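Local structure of designed helical repeat protein (Synthetic construct, 5CWF) at residues L55-A60 and K104-A109; M95-L100 and K143-A148. The protein is a computationally designed helical repeat protein, made to explore repeat architectures, with no known biological function. One frame throughout, in Å; residues are numbered along the deposited sequence.

Contact 1 of 2, residues L55-A60 and K104-A109; sequences LALAKA and KAVLLA
L107 turns its CG anti to the backbone N (chi1 177°), and this swings the branched end of the side chain back toward helix 48-67, although its CB leaves the backbone at a tangent. Its neighbour V106 has CG1 beside the backbone N, anti to the carbonyl carbon, which puts CG2 in the crowded position between N and the carbonyl carbon and points that methyl across the interface. L57, whose CB starts away from the partner helix, has CG beside its own backbone N (chi1 -69°), a turn that brings CD2 back within range. A60 makes the closest approach of the contact: its CB lies 3.6 Å from the CA of L107, so the methyl packs against backbone as much as against side chain. The CA atoms of A60 and L107 are 4.1 Å apart, which brings the two backbones close at this point. V106 CG2 touches A60 CB at 3.8 Å and also meets the CD2 of L57 at 4.2 Å, the two side chains crossing obliquely. On the partly exposed edge, L107 CD1 rests 3.7 Å from the CB of K59. The extended lysine chain leads away from the partner helix; its only link to E4, on helix 3-21, is long and weak. A56 adds a looser touch, its CB 4.5 Å from L107 CD2. The axes of the short segments 55-60 and 104-109 approach to 8.3 Å and cross at 26°, a close, nearly parallel pairing consistent with the small A56 and A60 facing the partner. It joins helices two apart in the chain, 48-67 and 93-111; L57 also packs on I83 and V84 of the intervening helix 70-89. Every touch between the segments is apolar or van der Waals, so shape and the burial of methyl groups hold them together.

Contact 2 of 2, residues M95-L100 and K143-A148; sequences MAKVML and KMLELA
V98, packed on the backbone of L145 and on A148, makes the tight, buried part of this pairing between helices 93-111 and 138-156. V98 has CG1 anti to the backbone N (chi1 170°), so CG2 lies beside that nitrogen and presses on the backbone of the partner, 3.7 Å from L145 CA. The other methyl, CG1, reaches the CB of A148 at 4.1 Å, and the same CB lies 3.8 Å from the carbonyl O of V98. L132 of helix 115-134 touches both V98 and M144.

The solvent side is looser. L145 holds CG anti to its backbone N (chi1 177°), which brings its two methyls back onto K97. The exposed K97 bends its chain at chi3 and chi4 and crosses L145 obliquely, its CE 3.8 Å from L145 CD2, while NZ forms a salt bridge with E94 of its own helix. L145 CD1 rests 3.8 Å from the carbonyl O of K97. Replacing L145 by an alanine would remove CG and both methyls, and would probably lose the packing over the K97 carbonyl and its aliphatic chain. The contact thus grades from methyls packed on backbone and alanine inside to a lysine whose aliphatic stem packs on leucine and whose charge is met by its own helix.

Overall arrangement
Helix 93-111 is common to both contacts: its N-terminal half (95-100) meets helix 138-156 in contact 2, and its later turns (104-109) meet helix 48-67 in contact 1. The segments alternate along the chain, in the order 55-60, 95-100, 104-109, 143-148, and the contact centres lie 15 Å apart. Helix 93-111 is therefore the middle of three nearly parallel helices, each pair separated in sequence by one intervening helix, 70-89 or 115-134, which packs on the same row. Contact 1 is nearer the centre of the chain, contact 2 further out. The recurrence of the same parallel pairing is consistent with a designed helical repeat, in which similar helices stack in a row.

Contact 1 of 2, residues L55-A60 and K104-A109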
# COMPACT_ATOMS: atom_id res chain seq x y z
N LEU A 55 -2.98 4.46 8.76
CA LEU A 55 -3.15 3.35 9.71
C LEU A 55 -3.31 2.03 9.00
O LEU A 55 -2.70 1.02 9.39
CB LEU A 55 -4.34 3.62 10.63
CG LEU A 55 -4.60 2.59 11.73
CD1 LEU A 55 -3.41 2.50 12.69
CD2 LEU A 55 -5.88 2.93 12.51
N ALA A 56 -4.11 2.03 7.95
CA ALA A 56 -4.31 0.80 7.18
C ALA A 56 -2.97 0.33 6.60
O ALA A 56 -2.65 -0.85 6.66
CB ALA A 56 -5.34 1.02 6.07
N LEU A 57 -2.18 1.25 6.05
CA LEU A 57 -0.89 0.87 5.46
C LEU A 57 0.10 0.32 6.48
O LEU A 57 0.76 -0.70 6.23
CB LEU A 57 -0.25 2.08 4.77
CG LEU A 57 -0.96 2.56 3.49
CD1 LEU A 57 -0.25 3.75 2.88
CD2 LEU A 57 -1.04 1.40 2.47
N ALA A 58 0.19 0.98 7.63
CA ALA A 58 1.06 0.55 8.70
C ALA A 58 0.70 -0.86 9.13
O ALA A 58 1.57 -1.71 9.27
CB ALA A 58 0.97 1.52 9.87
N LYS A 59 -0.59 -1.13 9.32
CA LYS A 59 -1.02 -2.50 9.68
C LYS A 59 -0.71 -3.50 8.60
O LYS A 59 -0.40 -4.67 8.90
CB LYS A 59 -2.51 -2.55 9.97
CG LYS A 59 -2.94 -1.86 11.23
CD LYS A 59 -4.46 -1.83 11.26
CE LYS A 59 -5.02 -1.27 12.54
NZ LYS A 59 -6.50 -1.19 12.41
N ALA A 60 -0.81 -3.09 7.33
CA ALA A 60 -0.59 -4.02 6.23
C ALA A 60 0.87 -4.46 6.19
O ALA A 60 1.17 -5.64 5.99
CB ALA A 60 -0.98 -3.41 4.92
N LYS A 104 -6.65 -0.69 2.02
CA LYS A 104 -7.51 -1.75 2.52
C LYS A 104 -7.24 -3.08 1.83
O LYS A 104 -7.29 -4.13 2.46
CB LYS A 104 -8.98 -1.37 2.35
CG LYS A 104 -9.47 -0.32 3.35
CD LYS A 104 -10.88 0.14 2.99
CE LYS A 104 -11.44 1.15 3.98
NZ LYS A 104 -12.79 1.64 3.57
N ALA A 105 -6.94 -3.02 0.53
CA ALA A 105 -6.68 -4.24 -0.24
C ALA A 105 -5.36 -4.93 0.15
O ALA A 105 -5.31 -6.15 0.27
CB ALA A 105 -6.66 -3.92 -1.73
N VAL A 106 -4.29 -4.15 0.32
CA VAL A 106 -3.02 -4.75 0.71
C VAL A 106 -3.13 -5.25 2.16
O VAL A 106 -2.55 -6.26 2.49
CB VAL A 106 -1.80 -3.78 0.53
CG1 VAL A 106 -1.61 -3.44 -0.96
CG2 VAL A 106 -1.93 -2.52 1.36
N LEU A 107 -3.92 -4.59 3.00
CA LEU A 107 -4.11 -5.08 4.37
C LEU A 107 -4.82 -6.43 4.39
O LEU A 107 -4.37 -7.38 5.04
CB LEU A 107 -4.92 -4.06 5.18
CG LEU A 107 -5.30 -4.41 6.62
CD1 LEU A 107 -4.10 -4.75 7.46
CD2 LEU A 107 -6.08 -3.24 7.25
N LEU A 108 -5.89 -6.53 3.63
CA LEU A 108 -6.64 -7.77 3.57
C LEU A 108 -5.78 -8.88 2.96
O LEU A 108 -5.77 -10.02 3.44
CB LEU A 108 -7.94 -7.57 2.79
CG LEU A 108 -8.93 -8.73 2.77
CD1 LEU A 108 -9.30 -9.12 4.18
CD2 LEU A 108 -10.16 -8.33 1.99
N ALA A 109 -5.04 -8.56 1.90
CA ALA A 109 -4.16 -9.54 1.28
C ALA A 109 -3.10 -10.02 2.28
O ALA A 109 -2.83 -11.22 2.39
CB ALA A 109 -3.51 -8.96 0.05

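Contact 2 of 2, residues M95-L100 and K143-A148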
# COMPACT_ATOMS: atom_id res chain seq x y z
N MET A 95 -7.99 11.39 -4.65
CA MET A 95 -6.75 10.64 -4.45
C MET A 95 -6.80 9.84 -3.17
O MET A 95 -6.33 8.70 -3.13
CB MET A 95 -5.54 11.57 -4.45
CG MET A 95 -5.18 12.06 -5.83
SD MET A 95 -4.43 10.80 -6.87
CE MET A 95 -2.81 10.66 -6.14
N ALA A 96 -7.35 10.43 -2.11
CA ALA A 96 -7.43 9.72 -0.84
C ALA A 96 -8.35 8.52 -0.95
O ALA A 96 -8.08 7.48 -0.37
CB ALA A 96 -7.90 10.64 0.28
N LYS A 97 -9.42 8.63 -1.73
CA LYS A 97 -10.32 7.50 -1.91
C LYS A 97 -9.63 6.34 -2.61
O LYS A 97 -9.82 5.19 -2.25
CB LYS A 97 -11.57 7.91 -2.68
CG LYS A 97 -12.53 8.75 -1.83
CD LYS A 97 -13.89 8.94 -2.48
CE LYS A 97 -13.82 9.67 -3.79
NZ LYS A 97 -15.08 10.48 -4.01
N VAL A 98 -8.84 6.65 -3.64
CA VAL A 98 -8.10 5.62 -4.34
C VAL A 98 -7.16 4.91 -3.38
O VAL A 98 -7.10 3.70 -3.31
CB VAL A 98 -7.28 6.20 -5.51
CG1 VAL A 98 -6.31 5.17 -6.09
CG2 VAL A 98 -8.19 6.79 -6.59
N MET A 99 -6.41 5.71 -2.63
CA MET A 99 -5.38 5.17 -1.78
C MET A 99 -5.99 4.44 -0.59
O MET A 99 -5.40 3.46 -0.12
CB MET A 99 -4.44 6.29 -1.31
CG MET A 99 -3.68 6.95 -2.47
SD MET A 99 -3.00 5.83 -3.69
CE MET A 99 -2.75 6.99 -5.04
N LEU A 100 -7.16 4.86 -0.12
CA LEU A 100 -7.77 4.12 0.99
C LEU A 100 -8.19 2.73 0.51
O LEU A 100 -8.00 1.74 1.20
CB LEU A 100 -8.96 4.88 1.57
CG LEU A 100 -9.63 4.19 2.77
CD1 LEU A 100 -8.63 4.01 3.89
CD2 LEU A 100 -10.86 4.95 3.26
N LYS A 143 -10.92 7.26 -12.83
CA LYS A 143 -10.66 5.99 -13.49
C LYS A 143 -9.92 5.03 -12.57
O LYS A 143 -10.23 3.84 -12.48
CB LYS A 143 -9.83 6.23 -14.75
CG LYS A 143 -10.49 7.09 -15.79
CD LYS A 143 -9.50 7.46 -16.88
CE LYS A 143 -10.17 8.16 -18.05
NZ LYS A 143 -9.17 8.55 -19.08
N MET A 144 -8.92 5.54 -11.88
CA MET A 144 -8.11 4.66 -11.03
C MET A 144 -8.90 4.25 -9.78
O MET A 144 -8.63 3.18 -9.21
CB MET A 144 -6.78 5.34 -10.67
CG MET A 144 -5.87 5.56 -11.89
SD MET A 144 -5.42 3.98 -12.65
CE MET A 144 -6.60 3.90 -14.00
N LEU A 145 -9.89 5.04 -9.39
CA LEU A 145 -10.72 4.67 -8.23
C LEU A 145 -11.53 3.41 -8.54
O LEU A 145 -11.67 2.51 -7.71
CB LEU A 145 -11.66 5.83 -7.82
CG LEU A 145 -12.62 5.52 -6.66
CD1 LEU A 145 -11.86 4.98 -5.45
CD2 LEU A 145 -13.45 6.77 -6.25
N GLU A 146 -12.05 3.33 -9.75
CA GLU A 146 -12.80 2.14 -10.15
C GLU A 146 -11.91 0.89 -10.18
O GLU A 146 -12.33 -0.21 -9.76
CB GLU A 146 -13.46 2.42 -11.50
CG GLU A 146 -14.50 3.57 -11.40
CD GLU A 146 -15.46 3.42 -10.19
OE1 GLU A 146 -16.29 2.46 -10.21
OE2 GLU A 146 -15.40 4.23 -9.22
N LEU A 147 -10.68 1.06 -10.63
CA LEU A 147 -9.74 -0.06 -10.62
C LEU A 147 -9.33 -0.46 -9.20
O LEU A 147 -9.22 -1.64 -8.90
CB LEU A 147 -8.51 0.26 -11.44
CG LEU A 147 -8.71 0.42 -12.94
CD1 LEU A 147 -7.34 0.55 -13.58
CD2 LEU A 147 -9.46 -0.76 -13.55
N ALA A 148 -9.13 0.53 -8.34
CA ALA A 148 -8.76 0.28 -6.95
C ALA A 148 -9.85 -0.46 -6.19
O ALA A 148 -9.58 -1.31 -5.35
CB ALA A 148 -8.43 1.62 -6.26